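Local coordinates for protein glutathione S-transferase omega-like 2 (Saccharomyces cerevisiae, PDB 5LKB) that acts as a glutathione-dependent thiol transferase and reduces dehydroascorbate and dimethylarsinic acid, at residues D209-W214 / T284-R289. Sequence-based numbering, arbitrary orientation.
Sequences DDFNSW and TEADIR
Asp287 OD1 accepts two hydrogen bonds, from Thr278 OG1 and Trp322 NE1. Its partner oxygen OD2 receives Thr284 N at 3.0 Å in a nearly straight bond (169°), through the anti lone pair. Thr284 OG1 in turn accepts from Ala286 N. This is a capping box, the N-capping motif known from the helical C-terminal domain of glutathione transferases, and it starts helix 285-304. Its first turn, 285-289, runs nearly parallel to segment 209-214 of helix 205-220, the segment axes 9.7 Å apart at closest approach.

Asn212 carries the buried contact between them. Its ND2 donates to Glu285 OE1 at 2.9 Å, bent at 130°. Amide and carboxylate lie nearly coplanar, and the anti lone pair is used. Glu285 reaches out with an extended chain, and its OE2 forms a salt bridge with Arg179. Water 2 donates to both Asn212 OD1 and Ala286 O. The guanidinium of Arg289 stacks on the Asn212 amide, planes 8° apart, with Asn212 CG 3.2 Å from Arg289 NE. That NE donates to water 1 at 2.8 Å. An alanine in place of Arg289 would probably leave the amide less firmly fixed, losing the stacked plane and the anchor for water 1. The Arg289 side chain lies about 6 Å from that of Glu173, which binds glutathione. Beside the amide, Phe211 CD2 meets Ala286 CB obliquely at 3.7 Å.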
loop_
_atom_site.group_PDB
_atom_site.type_symbol
_atom_site.label_atom_id
_atom_site.label_comp_id
_atom_site.label_asym_id
_atom_site.label_seq_id
_atom_site.Cartn_x
_atom_site.Cartn_y
_atom_site.Cartn_z
ATOM N N ASP A 209 14.739 -27.777 -7.202
ATOM C CA ASP A 209 13.939 -28.202 -6.069
ATOM C C ASP A 209 14.298 -27.432 -4.794
ATOM O O ASP A 209 13.414 -27.108 -3.992
ATOM C CB ASP A 209 14.102 -29.698 -5.819
ATOM C CG ASP A 209 13.343 -30.525 -6.806
ATOM O OD1 ASP A 209 12.392 -30.041 -7.453
ATOM O OD2 ASP A 209 13.737 -31.706 -7.015
ATOM N N ASP A 210 15.594 -27.184 -4.565
ATOM C CA ASP A 210 16.009 -26.512 -3.334
ATOM C C ASP A 210 15.559 -25.055 -3.350
ATOM O O ASP A 210 15.079 -24.561 -2.335
ATOM C CB ASP A 210 17.525 -26.590 -3.181
ATOM C CG ASP A 210 18.024 -28.005 -2.866
ATOM O OD1 ASP A 210 17.199 -28.887 -2.518
ATOM O OD2 ASP A 210 19.267 -28.181 -2.942
ATOM N N PHE A 211 15.717 -24.365 -4.487
ATOM C CA PHE A 211 15.212 -22.986 -4.610
ATOM C C PHE A 211 13.699 -22.970 -4.409
ATOM O O PHE A 211 13.167 -22.158 -3.624
ATOM C CB PHE A 211 15.597 -22.478 -5.999
ATOM C CG PHE A 211 15.292 -21.028 -6.263
ATOM C CD1 PHE A 211 16.178 -20.057 -5.864
ATOM C CD2 PHE A 211 14.190 -20.677 -7.044
ATOM C CE1 PHE A 211 15.916 -18.699 -6.135
ATOM C CE2 PHE A 211 13.912 -19.345 -7.339
ATOM C CZ PHE A 211 14.771 -18.347 -6.900
ATOM N N ASN A 212 12.984 -23.817 -5.136
ATOM C CA ASN A 212 11.527 -23.915 -5.034
ATOM C C ASN A 212 11.064 -24.088 -3.601
ATOM O O ASN A 212 10.037 -23.542 -3.205
ATOM C CB ASN A 212 10.979 -25.122 -5.828
ATOM C CG ASN A 212 10.834 -24.890 -7.323
ATOM O OD1 ASN A 212 11.112 -23.811 -7.886
ATOM N ND2 ASN A 212 10.462 -25.991 -8.012
ATOM N N SER A 213 11.786 -24.884 -2.793
ATOM C CA SER A 213 11.340 -25.179 -1.443
ATOM C C SER A 213 11.250 -23.912 -0.577
ATOM O O SER A 213 10.239 -23.713 0.105
ATOM C CB SER A 213 12.260 -26.229 -0.783
ATOM O OG SER A 213 11.731 -26.550 0.478
ATOM N N TRP A 214 12.323 -23.122 -0.535
ATOM C CA TRP A 214 12.268 -21.919 0.321
ATOM C C TRP A 214 11.486 -20.801 -0.339
ATOM O O TRP A 214 10.906 -19.973 0.380
ATOM C CB TRP A 214 13.664 -21.446 0.767
ATOM C CG TRP A 214 14.660 -21.082 -0.261
ATOM C CD1 TRP A 214 15.626 -21.908 -0.804
ATOM C CD2 TRP A 214 14.870 -19.802 -0.852
ATOM N NE1 TRP A 214 16.393 -21.223 -1.685
ATOM C CE2 TRP A 214 15.972 -19.912 -1.724
ATOM C CE3 TRP A 214 14.251 -18.547 -0.710
ATOM C CZ2 TRP A 214 16.441 -18.841 -2.503
ATOM C CZ3 TRP A 214 14.728 -17.484 -1.474
ATOM C CH2 TRP A 214 15.822 -17.611 -2.325
ATOM N N THR A 284 13.708 -21.967 -16.426
ATOM C CA THR A 284 13.260 -23.160 -15.750
ATOM C C THR A 284 11.975 -22.915 -14.989
ATOM O O THR A 284 11.506 -21.763 -14.809
ATOM C CB THR A 284 14.306 -23.723 -14.781
ATOM O OG1 THR A 284 14.286 -22.974 -13.548
ATOM C CG2 THR A 284 15.719 -23.773 -15.403
ATOM N N GLU A 285 11.433 -24.016 -14.492
ATOM C CA GLU A 285 10.291 -24.014 -13.596
ATOM C C GLU A 285 10.487 -23.085 -12.395
ATOM O O GLU A 285 9.505 -22.527 -11.878
ATOM C CB GLU A 285 10.108 -25.429 -13.067
ATOM C CG GLU A 285 9.049 -25.579 -12.069
ATOM C CD GLU A 285 8.987 -27.011 -11.530
ATOM O OE1 GLU A 285 9.392 -27.240 -10.369
ATOM O OE2 GLU A 285 8.502 -27.884 -12.280
ATOM N N ALA A 286 11.725 -22.964 -11.909
ATOM C CA ALA A 286 11.977 -22.091 -10.756
ATOM C C ALA A 286 11.580 -20.669 -11.097
ATOM O O ALA A 286 11.025 -19.953 -10.244
ATOM C CB ALA A 286 13.458 -22.120 -10.372
ATOM N N ASP A 287 11.880 -20.227 -12.334
ATOM C CA ASP A 287 11.463 -18.879 -12.750
ATOM C C ASP A 287 9.946 -18.762 -12.796
ATOM O O ASP A 287 9.367 -17.717 -12.395
ATOM C CB ASP A 287 12.033 -18.524 -14.105
ATOM C CG ASP A 287 13.508 -18.543 -14.121
ATOM O OD1 ASP A 287 14.159 -17.750 -13.440
ATOM O OD2 ASP A 287 14.082 -19.387 -14.877
ATOM N N ILE A 288 9.292 -19.766 -13.326
ATOM C CA ILE A 288 7.845 -19.750 -13.467
ATOM C C ILE A 288 7.190 -19.597 -12.111
ATOM O O ILE A 288 6.306 -18.754 -11.913
ATOM C CB ILE A 288 7.371 -20.998 -14.240
ATOM C CG1 ILE A 288 7.906 -20.932 -15.676
ATOM C CG2 ILE A 288 5.838 -21.111 -14.195
ATOM C CD1 ILE A 288 7.686 -22.183 -16.485
ATOM N N ARG A 289 7.617 -20.401 -11.150
ATOM C CA ARG A 289 7.004 -20.409 -9.842
ATOM C C ARG A 289 7.249 -19.087 -9.129
ATOM O O ARG A 289 6.325 -18.572 -8.497
ATOM C CB ARG A 289 7.502 -21.598 -9.014
ATOM C CG ARG A 289 6.935 -22.973 -9.505
ATOM C CD ARG A 289 7.764 -24.125 -8.829
ATOM N NE ARG A 289 7.781 -23.972 -7.390
ATOM C CZ ARG A 289 7.459 -24.855 -6.480
ATOM N NH1 ARG A 289 7.067 -26.086 -6.817
ATOM N NH2 ARG A 289 7.572 -24.520 -5.192
HETATM O O HOH W 1 8.672 -21.740 -5.860
HETATM O O HOH W 2 10.820 -21.029 -7.530
#